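Local coordinates for protein xylose isomerase-like TIM barrel (Anabaena variabilis ATCC 29413, PDB 2QW5) that binds zinc and D-xylose in a TIM barrel and is probably a sugar isomerase or epimerase, at residues 32-35 and 36-40; 69-72 and 73-76; 229-232 and 233-237; 268-271 and 272-276; 287-290 and 291-295. All coordinates share one frame; numbering follows the deposited sequence.

Contact 1. Residues 32-35 and 36-40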
loop_
_atom_site.group_PDB
_atom_site.type_symbol
_atom_site.label_atom_id
_atom_site.label_comp_id
_atom_site.label_asym_id
_atom_site.label_seq_id
_atom_site.Cartn_x
_atom_site.Cartn_y
_atom_site.Cartn_z
ATOM N N ILE A 32 -8.268 -17.939 30.655
ATOM C CA ILE A 32 -6.905 -17.690 30.188
ATOM C C ILE A 32 -6.352 -16.404 30.823
ATOM O O ILE A 32 -5.252 -16.420 31.350
ATOM C CB ILE A 32 -6.807 -17.637 28.641
ATOM C CG1 ILE A 32 -7.150 -19.010 28.041
ATOM C CG2 ILE A 32 -5.420 -17.268 28.214
ATOM C CD1 ILE A 32 -7.241 -18.998 26.492
ATOM N N VAL A 33 -7.136 -15.329 30.803
ATOM C CA VAL A 33 -6.772 -14.059 31.457
ATOM C C VAL A 33 -6.392 -14.268 32.948
ATOM O O VAL A 33 -5.326 -13.795 33.407
ATOM C CB VAL A 33 -7.919 -13.015 31.325
ATOM C CG1 VAL A 33 -7.594 -11.735 32.110
ATOM C CG2 VAL A 33 -8.179 -12.689 29.865
ATOM N N VAL A 34 -7.220 -15.029 33.671
ATOM C CA VAL A 34 -6.990 -15.287 35.099
ATOM C C VAL A 34 -5.736 -16.126 35.336
ATOM O O VAL A 34 -4.954 -15.798 36.216
ATOM C CB VAL A 34 -8.252 -15.834 35.795
ATOM C CG1 VAL A 34 -7.944 -16.330 37.226
ATOM C CG2 VAL A 34 -9.376 -14.746 35.764
ATOM N N ALA A 35 -5.520 -17.162 34.517
ATOM C CA ALA A 35 -4.317 -18.008 34.629
ATOM C C ALA A 35 -3.026 -17.225 34.354
ATOM O O ALA A 35 -2.030 -17.450 35.023
ATOM C CB ALA A 35 -4.419 -19.240 33.720
ATOM N N HIS A 36 -3.053 -16.281 33.399
ATOM C CA HIS A 36 -1.887 -15.409 33.136
ATOM C C HIS A 36 -1.611 -14.518 34.337
ATOM O O HIS A 36 -0.476 -14.424 34.795
ATOM C CB HIS A 36 -2.092 -14.480 31.920
ATOM C CG HIS A 36 -2.055 -15.173 30.586
ATOM N ND1 HIS A 36 -1.249 -16.260 30.331
ATOM C CD2 HIS A 36 -2.645 -14.863 29.410
ATOM C CE1 HIS A 36 -1.412 -16.640 29.074
ATOM N NE2 HIS A 36 -2.238 -15.794 28.489
ATOM N N ILE A 37 -2.661 -13.873 34.846
ATOM C CA ILE A 37 -2.548 -12.971 36.010
ATOM C C ILE A 37 -1.970 -13.699 37.227
ATOM O O ILE A 37 -1.082 -13.169 37.875
ATOM C CB ILE A 37 -3.895 -12.321 36.391
ATOM C CG1 ILE A 37 -4.320 -11.281 35.350
ATOM C CG2 ILE A 37 -3.812 -11.632 37.780
ATOM C CD1 ILE A 37 -5.699 -10.710 35.552
ATOM N N LYS A 38 -2.460 -14.910 37.512
ATOM C CA LYS A 38 -1.957 -15.678 38.658
ATOM C C LYS A 38 -0.487 -16.070 38.528
ATOM O O LYS A 38 0.265 -16.024 39.521
ATOM C CB LYS A 38 -2.833 -16.906 38.934
ATOM C CG LYS A 38 -4.178 -16.514 39.513
ATOM C CD LYS A 38 -5.044 -17.683 39.904
ATOM C CE LYS A 38 -6.242 -17.152 40.701
ATOM N NZ LYS A 38 -7.220 -18.186 41.169
ATOM N N LYS A 39 -0.069 -16.419 37.312
ATOM C CA LYS A 39 1.325 -16.752 37.041
ATOM C C LYS A 39 2.173 -15.515 37.232
ATOM O O LYS A 39 3.210 -15.547 37.881
ATOM C CB LYS A 39 1.482 -17.277 35.612
ATOM C CG LYS A 39 2.893 -17.891 35.295
ATOM C CD LYS A 39 3.161 -19.227 36.032
ATOM C CE LYS A 39 4.206 -20.170 35.350
ATOM N NZ LYS A 39 5.635 -19.702 35.292
ATOM N N LEU A 40 1.705 -14.403 36.670
ATOM C CA LEU A 40 2.455 -13.156 36.729
ATOM C C LEU A 40 2.597 -12.635 38.149
ATOM O O LEU A 40 3.657 -12.154 38.518
ATOM C CB LEU A 40 1.823 -12.115 35.782
ATOM C CG LEU A 40 2.021 -12.486 34.288
ATOM C CD1 LEU A 40 1.093 -11.735 33.373
ATOM C CD2 LEU A 40 3.455 -12.279 33.836
#
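Ile-32 and His-36 lie side by side, one turn apart on helix 27-42, with the CG2 methyl of Ile-32 3.5 Å from NE2 of His-36. CG of His-36 stands anti to its own carbonyl carbon (chi1 -72°), which folds the ring back over the preceding turn and places Ile-32 O above one face, toward the rim. The same oxygen accepts the backbone N-H of His-36. The imidazole is further fixed by a hydrogen bond between ND1 and the hydroxyl of Tyr-315 and by a stack on Phe-18; an alanine here would probably leave that hydroxyl without its partner and Phe-18 without its stacked ring. The buried packing lies on the barrel side, where CG1 of Val-33 meets CD1 of Ile-37 at 4.1 Å; compact branched residues suit this place against Phe-48 and Phe-50 of strand 47-51. The solvent side is looser. Ala-35 and Lys-39 are joined chiefly by the backbone bond from Lys-39 N to Ala-35 O, 3.2 Å long, while Lys-38 runs extended past Val-34 to the carbonyl oxygen of Glu-77. This division of faces marks an amphipathic outer helix in a beta-alpha-beta unit of a TIM barrel, between strands 11-14 and 47-51.

Contact 2. Residues 69-72 and 73-76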
loop_
_atom_site.group_PDB
_atom_site.type_symbol
_atom_site.label_atom_id
_atom_site.label_comp_id
_atom_site.label_asym_id
_atom_site.label_seq_id
_atom_site.Cartn_x
_atom_site.Cartn_y
_atom_site.Cartn_z
ATOM N N ASN A 69 -18.586 -7.463 34.433
ATOM C CA ASN A 69 -18.586 -8.909 34.682
ATOM C C ASN A 69 -17.183 -9.507 34.719
ATOM O O ASN A 69 -16.944 -10.469 35.461
ATOM C CB ASN A 69 -19.474 -9.633 33.650
ATOM C CG ASN A 69 -20.961 -9.261 33.767
ATOM O OD1 ASN A 69 -21.406 -8.703 34.757
ATOM N ND2 ASN A 69 -21.718 -9.567 32.735
ATOM N N LEU A 70 -16.252 -8.965 33.920
ATOM C CA LEU A 70 -14.859 -9.402 33.954
ATOM C C LEU A 70 -14.261 -9.041 35.316
ATOM O O LEU A 70 -13.645 -9.885 35.956
ATOM C CB LEU A 70 -14.017 -8.811 32.784
ATOM C CG LEU A 70 -12.525 -9.188 32.704
ATOM C CD1 LEU A 70 -12.318 -10.718 32.612
ATOM C CD2 LEU A 70 -11.824 -8.481 31.562
ATOM N N ARG A 71 -14.445 -7.800 35.773
ATOM C CA ARG A 71 -13.966 -7.391 37.126
ATOM C C ARG A 71 -14.515 -8.331 38.212
ATOM O O ARG A 71 -13.762 -8.786 39.092
ATOM C CB ARG A 71 -14.389 -5.953 37.432
ATOM C CG ARG A 71 -13.909 -5.329 38.759
ATOM C CD ARG A 71 -12.428 -5.099 38.865
ATOM N NE ARG A 71 -11.673 -6.159 39.544
ATOM C CZ ARG A 71 -10.382 -6.084 39.870
ATOM N NH1 ARG A 71 -9.670 -4.993 39.572
ATOM N NH2 ARG A 71 -9.798 -7.091 40.503
ATOM N N HIS A 72 -15.812 -8.634 38.140
ATOM C CA HIS A 72 -16.442 -9.519 39.123
ATOM C C HIS A 72 -15.901 -10.941 39.068
ATOM O O HIS A 72 -15.763 -11.570 40.103
ATOM C CB HIS A 72 -17.962 -9.510 39.025
ATOM C CG HIS A 72 -18.570 -8.186 39.376
ATOM N ND1 HIS A 72 -19.835 -7.819 38.974
ATOM C CD2 HIS A 72 -18.071 -7.126 40.059
ATOM C CE1 HIS A 72 -20.106 -6.605 39.420
ATOM N NE2 HIS A 72 -19.051 -6.161 40.081
ATOM N N TYR A 73 -15.562 -11.414 37.874
ATOM C CA TYR A 73 -14.984 -12.749 37.710
ATOM C C TYR A 73 -13.548 -12.800 38.286
ATOM O O TYR A 73 -13.154 -13.792 38.925
ATOM C CB TYR A 73 -15.026 -13.173 36.230
ATOM C CG TYR A 73 -14.449 -14.538 36.010
ATOM C CD1 TYR A 73 -15.176 -15.679 36.377
ATOM C CD2 TYR A 73 -13.174 -14.708 35.468
ATOM C CE1 TYR A 73 -14.636 -16.969 36.220
ATOM C CE2 TYR A 73 -12.639 -15.983 35.288
ATOM C CZ TYR A 73 -13.379 -17.103 35.659
ATOM O OH TYR A 73 -12.850 -18.350 35.474
ATOM N N LEU A 74 -12.759 -11.743 38.046
ATOM C CA LEU A 74 -11.423 -11.664 38.640
ATOM C C LEU A 74 -11.549 -11.679 40.173
ATOM O O LEU A 74 -10.811 -12.401 40.837
ATOM C CB LEU A 74 -10.649 -10.404 38.201
ATOM C CG LEU A 74 -10.322 -10.094 36.714
ATOM C CD1 LEU A 74 -9.466 -8.827 36.686
ATOM C CD2 LEU A 74 -9.675 -11.194 35.921
ATOM N N ASP A 75 -12.521 -10.936 40.710
ATOM C CA ASP A 75 -12.745 -10.879 42.181
ATOM C C ASP A 75 -13.136 -12.242 42.737
ATOM O O ASP A 75 -12.566 -12.685 43.742
ATOM C CB ASP A 75 -13.826 -9.858 42.537
ATOM C CG ASP A 75 -13.420 -8.444 42.237
ATOM O OD1 ASP A 75 -12.208 -8.181 42.038
ATOM O OD2 ASP A 75 -14.339 -7.597 42.178
ATOM N N SER A 76 -14.033 -12.929 42.043
ATOM C CA SER A 76 -14.471 -14.272 42.464
ATOM C C SER A 76 -13.337 -15.309 42.396
ATOM O O SER A 76 -13.379 -16.317 43.117
ATOM C CB SER A 76 -15.697 -14.730 41.671
ATOM O OG SER A 76 -15.366 -15.072 40.350
#
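Arg-71 and Asp-75 form a salt bridge four residues apart on helix 60-76, the outer helix of the TIM-barrel beta-alpha-beta unit between strands 47-51 and 83-87. The arginine can be followed outward. CB leaves the helix pointing away from the next turn, yet the chain bends at chi2 (67°) and again at chi3 (-96°), which brings its end back toward Leu-74 and Asp-75. CG passes 4.1 Å from OD2 of Asp-75. NE then makes a weak hydrogen bond to OD1 of the same carboxylate, CZ sits close to that oxygen between the two donors, and NH2 makes a second weak bond to it, 3.1 Å long. Both reach one oxygen, with guanidinium and carboxylate planes 25° apart, so the pair is probably held more by charge than by well-directed bonds. NH1 turns elsewhere, to the carbonyl oxygens of Val-82 and Leu-121, and thus the buried guanidinium has partners along its length. Leu-74 crosses the arginine at about a right angle and lays CD1 over one guanidinium face, toward its rim, where the apolar branch probably helps to screen the charge. CD2 of Leu-74 faces CD1 of Leu-70 at 4.3 Å, an apolar pair suited to the inner side of the helix. Asp-75 also gives its backbone N-H to Arg-71 O, so backbone and side chain bind the same two residues. At the last turn Ser-76, whose short hydroxyl can bend back to the main chain, donates from OG to Tyr-73 O at 2.9 Å.

Contact 3. Residues 229-232 and 233-237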
loop_
_atom_site.group_PDB
_atom_site.type_symbol
_atom_site.label_atom_id
_atom_site.label_comp_id
_atom_site.label_asym_id
_atom_site.label_seq_id
_atom_site.Cartn_x
_atom_site.Cartn_y
_atom_site.Cartn_z
ATOM N N ILE A 229 16.916 18.269 29.243
ATOM C CA ILE A 229 15.587 18.781 28.898
ATOM C C ILE A 229 14.503 17.885 29.529
ATOM O O ILE A 229 13.560 18.386 30.097
ATOM C CB ILE A 229 15.422 18.909 27.384
ATOM C CG1 ILE A 229 16.337 20.042 26.882
ATOM C CG2 ILE A 229 13.953 19.150 27.003
ATOM C CD1 ILE A 229 16.628 20.007 25.376
ATOM N N PHE A 230 14.688 16.567 29.498
ATOM C CA PHE A 230 13.740 15.636 30.121
ATOM C C PHE A 230 13.483 15.858 31.624
ATOM O O PHE A 230 12.320 15.816 32.067
ATOM C CB PHE A 230 14.215 14.215 29.899
ATOM C CG PHE A 230 13.345 13.186 30.545
ATOM C CD1 PHE A 230 12.043 12.981 30.081
ATOM C CD2 PHE A 230 13.829 12.384 31.587
ATOM C CE1 PHE A 230 11.237 12.000 30.653
ATOM C CE2 PHE A 230 13.029 11.423 32.157
ATOM C CZ PHE A 230 11.733 11.236 31.699
ATOM N N LYS A 231 14.558 16.114 32.368
ATOM C CA LYS A 231 14.496 16.427 33.788
ATOM C C LYS A 231 13.620 17.673 34.045
ATOM O O LYS A 231 12.814 17.674 34.968
ATOM C CB LYS A 231 15.926 16.572 34.366
ATOM C CG LYS A 231 15.972 16.820 35.888
ATOM C CD LYS A 231 17.374 16.923 36.522
ATOM C CE LYS A 231 17.252 17.464 37.978
ATOM N NZ LYS A 231 18.512 17.483 38.764
ATOM N N THR A 232 13.783 18.724 33.237
ATOM C CA THR A 232 12.962 19.924 33.350
ATOM C C THR A 232 11.468 19.637 33.056
ATOM O O THR A 232 10.564 20.225 33.689
ATOM C CB THR A 232 13.395 21.072 32.403
ATOM O OG1 THR A 232 13.108 20.745 31.032
ATOM C CG2 THR A 232 14.824 21.402 32.560
ATOM N N GLN A 233 11.215 18.786 32.049
ATOM C CA GLN A 233 9.852 18.395 31.681
ATOM C C GLN A 233 9.209 17.549 32.810
ATOM O O GLN A 233 8.038 17.773 33.156
ATOM C CB GLN A 233 9.855 17.642 30.339
ATOM C CG GLN A 233 10.247 18.504 29.160
ATOM C CD GLN A 233 10.546 17.732 27.858
ATOM O OE1 GLN A 233 11.071 16.603 27.867
ATOM N NE2 GLN A 233 10.263 18.380 26.734
ATOM N N VAL A 234 9.954 16.590 33.367
ATOM C CA VAL A 234 9.461 15.792 34.508
ATOM C C VAL A 234 9.080 16.676 35.716
ATOM O O VAL A 234 7.961 16.572 36.265
ATOM C CB VAL A 234 10.456 14.653 34.940
ATOM C CG1 VAL A 234 10.028 14.043 36.247
ATOM C CG2 VAL A 234 10.535 13.590 33.873
ATOM N N GLU A 235 9.993 17.556 36.112
ATOM C CA GLU A 235 9.737 18.481 37.230
ATOM C C GLU A 235 8.522 19.388 36.951
ATOM O O GLU A 235 7.714 19.607 37.839
ATOM C CB GLU A 235 11.007 19.296 37.559
ATOM C CG GLU A 235 12.182 18.412 38.078
ATOM C CD GLU A 235 13.586 19.098 38.085
ATOM O OE1 GLU A 235 13.788 20.201 37.493
ATOM O OE2 GLU A 235 14.500 18.489 38.692
ATOM N N TYR A 236 8.377 19.867 35.713
ATOM C CA TYR A 236 7.235 20.702 35.333
ATOM C C TYR A 236 5.907 19.937 35.450
ATOM O O TYR A 236 4.936 20.438 35.990
ATOM C CB TYR A 236 7.412 21.240 33.911
ATOM C CG TYR A 236 6.219 22.014 33.415
ATOM C CD1 TYR A 236 5.947 23.284 33.914
ATOM C CD2 TYR A 236 5.335 21.467 32.472
ATOM C CE1 TYR A 236 4.843 24.003 33.468
ATOM C CE2 TYR A 236 4.211 22.185 32.023
ATOM C CZ TYR A 236 3.988 23.453 32.525
ATOM O OH TYR A 236 2.905 24.179 32.125
ATOM N N LEU A 237 5.878 18.707 34.941
ATOM C CA LEU A 237 4.664 17.902 34.974
ATOM C C LEU A 237 4.210 17.609 36.382
ATOM O O LEU A 237 3.008 17.718 36.665
ATOM C CB LEU A 237 4.827 16.613 34.133
ATOM C CG LEU A 237 4.826 16.902 32.615
ATOM C CD1 LEU A 237 5.370 15.723 31.834
ATOM C CD2 LEU A 237 3.433 17.340 32.081
#
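Val-234 places its CG2 methyl over one face of the Phe-230 ring in a CH-pi contact, 3.7 Å from the ring centroid and 21° off the normal. The methyl lies nearest CZ, at 3.4 Å. With CG anti to the backbone N (chi1 178°), Phe-230 swings its ring along the helix toward the next turn, where a branched valine offers the methyl. At the ring's edge lies OE1 of Gln-233, whose amide carbon CD rests 3.8 Å from CG2 of Ile-229.

Behind these side chains the backbone is tied at Ile-229 O, which accepts both Gln-233 N and Thr-232 OG1; the hydroxyl comes in the carbonyl plane, on a lone pair, at 2.6 Å. Farther out, Phe-266, Pro-269 and Ile-270 pack on Phe-230 from helix 263-273, and Trp-260 of the second subunit meets its ring edge-to-face. The exposed flank carries Lys-231 and Glu-235, whose NZ and OE2 remain 4.1 Å apart, beyond a salt bridge.

The chemistry implies a division of labour: dispersion between ring and methyl probably contributes to the buried face, where helix, barrel and second subunit meet around Phe-230, while opposite charges on the outer face probably add only a diffuse attraction.

Contact 4. Residues 268-271 and 272-276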
loop_
_atom_site.group_PDB
_atom_site.type_symbol
_atom_site.label_atom_id
_atom_site.label_comp_id
_atom_site.label_asym_id
_atom_site.label_seq_id
_atom_site.Cartn_x
_atom_site.Cartn_y
_atom_site.Cartn_z
ATOM N N THR A 268 15.710 8.356 37.572
ATOM C CA THR A 268 16.100 9.236 38.686
ATOM C C THR A 268 15.180 10.463 38.855
ATOM O O THR A 268 14.658 10.653 39.941
ATOM C CB THR A 268 17.581 9.622 38.636
ATOM O OG1 THR A 268 18.344 8.422 38.803
ATOM C CG2 THR A 268 17.915 10.636 39.736
ATOM N N PRO A 269 14.950 11.260 37.783
ATOM C CA PRO A 269 14.053 12.407 37.963
ATOM C C PRO A 269 12.598 12.054 38.276
ATOM O O PRO A 269 11.919 12.812 38.992
ATOM C CB PRO A 269 14.178 13.176 36.641
ATOM C CG PRO A 269 14.756 12.216 35.673
ATOM C CD PRO A 269 15.540 11.220 36.434
ATOM N N ILE A 270 12.133 10.913 37.767
ATOM C CA ILE A 270 10.761 10.464 37.954
ATOM C C ILE A 270 10.514 10.007 39.384
ATOM O O ILE A 270 9.542 10.436 39.996
ATOM C CB ILE A 270 10.393 9.313 36.963
ATOM C CG1 ILE A 270 10.321 9.872 35.519
ATOM C CG2 ILE A 270 9.063 8.664 37.349
ATOM C CD1 ILE A 270 10.232 8.788 34.430
ATOM N N VAL A 271 11.382 9.133 39.904
ATOM C CA VAL A 271 11.203 8.601 41.280
ATOM C C VAL A 271 11.195 9.723 42.365
ATOM O O VAL A 271 10.534 9.571 43.367
ATOM C CB VAL A 271 12.175 7.433 41.639
ATOM C CG1 VAL A 271 11.992 6.278 40.653
ATOM C CG2 VAL A 271 13.593 7.898 41.680
ATOM N N LYS A 272 11.864 10.847 42.115
ATOM C CA LYS A 272 11.820 11.996 43.008
ATOM C C LYS A 272 10.443 12.606 43.187
ATOM O O LYS A 272 10.161 13.085 44.270
ATOM C CB LYS A 272 12.764 13.114 42.535
ATOM C CG LYS A 272 14.232 12.755 42.739
ATOM C CD LYS A 272 15.267 13.734 42.130
ATOM C CE LYS A 272 16.698 13.125 42.281
ATOM N NZ LYS A 272 17.779 13.924 41.640
ATOM N N VAL A 273 9.612 12.614 42.141
ATOM C CA VAL A 273 8.294 13.278 42.152
ATOM C C VAL A 273 7.057 12.421 41.872
ATOM O O VAL A 273 5.959 12.925 41.950
ATOM C CB VAL A 273 8.262 14.430 41.115
ATOM C CG1 VAL A 273 9.461 15.380 41.333
ATOM C CG2 VAL A 273 8.260 13.885 39.668
ATOM N N TYR A 274 7.240 11.150 41.542
ATOM C CA TYR A 274 6.169 10.251 41.149
ATOM C C TYR A 274 6.193 9.083 42.090
ATOM O O TYR A 274 7.242 8.502 42.269
ATOM C CB TYR A 274 6.427 9.748 39.713
ATOM C CG TYR A 274 5.412 8.746 39.217
ATOM C CD1 TYR A 274 4.121 9.154 38.820
ATOM C CD2 TYR A 274 5.722 7.381 39.168
ATOM C CE1 TYR A 274 3.176 8.215 38.376
ATOM C CE2 TYR A 274 4.806 6.468 38.739
ATOM C CZ TYR A 274 3.527 6.887 38.335
ATOM O OH TYR A 274 2.627 5.946 37.920
ATOM N N ASP A 275 5.048 8.745 42.668
ATOM C CA ASP A 275 4.952 7.584 43.558
ATOM C C ASP A 275 3.882 6.587 43.107
ATOM O O ASP A 275 3.504 5.702 43.876
ATOM C CB ASP A 275 4.794 8.024 45.052
ATOM C CG ASP A 275 3.431 8.654 45.386
ATOM O OD1 ASP A 275 2.472 8.664 44.561
ATOM O OD2 ASP A 275 3.319 9.137 46.539
ATOM N N GLY A 276 3.419 6.710 41.861
ATOM C CA GLY A 276 2.427 5.794 41.306
ATOM C C GLY A 276 3.032 4.479 40.837
ATOM O O GLY A 276 4.200 4.221 41.057
HETATM O O HOH W 1 8.866 7.714 44.250
#
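Ile-270 O receives two backbone N-H groups where the chain runs out of helix 263-273. Tyr-274 N, 2.9 Å away, lies nearly in line with the C=O bond, though its N-H is bent away (130° at the hydrogen), whereas Val-273 N, at 3.1 Å, lies well above the carbonyl plane, 53° out of it. One oxygen thus serves both donors as the last turn tightens. The next carbonyl is satisfied differently: a water donates to Val-271 O at 2.6 Å and to Tyr-274 O at 2.7 Å, bridging two acceptors that could not bond to each other. Side-chain hydroxyls find main-chain oxygens as well, Thr-268 OG1 at Lys-264 O and Tyr-274 OH at Pro-277 O.

Apolar atoms fill in between. CG2 of Ile-270 lies 3.7 Å from CB of Tyr-274, the two side chains running alongside each other, and Ile-270 also packs on Val-246. Lys-272 stretches back beside Thr-268, its CE 3.8 Å from the threonine CG2, so its aliphatic carbons lie along the Thr-268 end of the turn. Gly-276 sets its N over the centre of the Tyr-274 ring.

This is the turn from helix to strand in a TIM-barrel beta-alpha-beta unit, carrying the chain from helix 263-273 into strand 278-280.

Contact 5. Residues 287-290 and 291-295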
loop_
_atom_site.group_PDB
_atom_site.type_symbol
_atom_site.label_atom_id
_atom_site.label_comp_id
_atom_site.label_asym_id
_atom_site.label_seq_id
_atom_site.Cartn_x
_atom_site.Cartn_y
_atom_site.Cartn_z
ATOM N N PRO A 287 0.256 -11.465 16.188
ATOM C CA PRO A 287 -0.269 -10.923 14.919
ATOM C C PRO A 287 -0.657 -9.433 14.929
ATOM O O PRO A 287 -0.392 -8.727 13.949
ATOM C CB PRO A 287 -1.472 -11.820 14.654
ATOM C CG PRO A 287 -1.018 -13.158 15.178
ATOM C CD PRO A 287 -0.363 -12.784 16.485
ATOM N N ALA A 288 -1.186 -8.927 16.045
ATOM C CA ALA A 288 -1.558 -7.516 16.105
ATOM C C ALA A 288 -0.386 -6.530 15.952
ATOM O O ALA A 288 -0.620 -5.412 15.503
ATOM C CB ALA A 288 -2.373 -7.216 17.370
ATOM N N PHE A 289 0.859 -6.957 16.267
ATOM C CA PHE A 289 2.010 -6.077 16.272
ATOM C C PHE A 289 3.113 -6.362 15.276
ATOM O O PHE A 289 3.914 -5.475 15.055
ATOM C CB PHE A 289 2.622 -6.011 17.683
ATOM C CG PHE A 289 1.661 -5.485 18.726
ATOM C CD1 PHE A 289 1.046 -4.253 18.546
ATOM C CD2 PHE A 289 1.381 -6.209 19.872
ATOM C CE1 PHE A 289 0.136 -3.765 19.477
ATOM C CE2 PHE A 289 0.469 -5.725 20.809
ATOM C CZ PHE A 289 -0.140 -4.503 20.613
ATOM N N THR A 290 3.178 -7.565 14.699
ATOM C CA THR A 290 4.305 -7.912 13.803
ATOM C C THR A 290 4.481 -6.938 12.644
ATOM O O THR A 290 5.593 -6.439 12.394
ATOM C CB THR A 290 4.227 -9.385 13.354
ATOM O OG1 THR A 290 2.888 -9.676 12.936
ATOM C CG2 THR A 290 4.597 -10.275 14.498
ATOM N N ASN A 291 3.372 -6.583 12.008
ATOM C CA ASN A 291 3.423 -5.608 10.921
ATOM C C ASN A 291 3.521 -4.145 11.378
ATOM O O ASN A 291 4.357 -3.433 10.869
ATOM C CB ASN A 291 2.227 -5.782 9.973
ATOM C CG ASN A 291 2.443 -5.120 8.607
ATOM O OD1 ASN A 291 1.726 -4.209 8.242
ATOM N ND2 ASN A 291 3.428 -5.560 7.881
ATOM N N SER A 292 2.689 -3.721 12.329
ATOM C CA SER A 292 2.645 -2.308 12.777
ATOM C C SER A 292 3.917 -1.848 13.471
ATOM O O SER A 292 4.300 -0.684 13.322
ATOM C CB SER A 292 1.420 -2.028 13.653
ATOM O OG SER A 292 1.488 -2.768 14.834
ATOM N N LEU A 293 4.563 -2.756 14.214
ATOM C CA LEU A 293 5.864 -2.498 14.870
ATOM C C LEU A 293 7.080 -3.076 14.120
ATOM O O LEU A 293 8.215 -2.949 14.605
ATOM C CB LEU A 293 5.839 -2.954 16.323
ATOM C CG LEU A 293 4.758 -2.334 17.239
ATOM C CD1 LEU A 293 5.038 -2.693 18.652
ATOM C CD2 LEU A 293 4.689 -0.823 17.112
ATOM N N ARG A 294 6.857 -3.714 12.963
ATOM C CA ARG A 294 7.936 -4.264 12.101
ATOM C C ARG A 294 8.838 -5.162 12.910
ATOM O O ARG A 294 10.035 -4.949 13.021
ATOM C CB ARG A 294 8.688 -3.120 11.387
ATOM C CG ARG A 294 7.736 -2.383 10.439
ATOM C CD ARG A 294 8.451 -1.280 9.710
ATOM N NE ARG A 294 7.629 -0.793 8.619
ATOM C CZ ARG A 294 7.917 0.222 7.808
ATOM N NH1 ARG A 294 8.990 0.978 7.973
ATOM N NH2 ARG A 294 7.076 0.506 6.824
ATOM N N LEU A 295 8.213 -6.192 13.491
ATOM C CA LEU A 295 8.885 -7.055 14.423
ATOM C C LEU A 295 9.576 -8.208 13.710
ATOM O O LEU A 295 8.940 -9.141 13.275
ATOM C CB LEU A 295 7.914 -7.569 15.506
ATOM C CG LEU A 295 7.258 -6.514 16.415
ATOM C CD1 LEU A 295 6.242 -7.172 17.373
ATOM C CD2 LEU A 295 8.333 -5.701 17.139
HETATM O O HOH W 2 0.659 -5.634 12.915
#
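The Phe-289 ring has Ser-292 OG at its edge, near the ring plane and 4.0 Å from CD1, while Leu-293 CD1 approaches obliquely. Two more aromatics, Phe-283 and Phe-16, meet this ring edge-to-face. The phenylalanine side chain comes within about 4 Å of the bound D-xylose, so a flat apolar group here borders the sugar pocket.

At the root of the side chain, CB of Phe-289 touches CD1 of Leu-295 at 3.8 Å. CG of Leu-295 stands anti to its own carbonyl carbon (chi1 -62°), and the branch beyond it turns back over the short helix 287-290. An alanine in place of Leu-295 would probably open a gap beside Phe-289 CB and let the phenylalanine shift. The backbone makes a Schellman motif: Leu-295 N binds Thr-290 O at 2.9 Å in the carbonyl plane, on a lone pair, and Arg-294 N makes a weak bond to Asn-291 O. Arg-294 takes the positive phi (53°) of the C-prime position, which turns the chain out of the helix. Just before it, Leu-293 N bonds to Phe-289 O, and a water accepts from Ser-292 N while donating weakly to Ala-288 O.

Outward, Arg-294 reaches the carbonyl of Trp-188 of the second subunit through NH1. The turn therefore lies between sugar pocket and subunit interface, after barrel strand 278-280 and ahead of the last helix, 314-332.

From the N terminus, the five contacts follow one another in series; none nests in or crosses another, and each closes only a turn of local chain. Contacts 1 and 2 belong to successive outer helices, 27-42 and 60-76, and join side to side: Val-34 packs on Tyr-73 and Leu-74, and Ile-37 on Leu-74. Across the barrel, its centre about 36 Å from that of contact 1, contact 3 repeats this neighbourhood with contact 4, where Val-234 meets Val-273 between helices 227-240 and 263-273. Contact 5 comes last, touching none of the others, and brings the chain after the eighth strand past the sugar pocket to the second subunit.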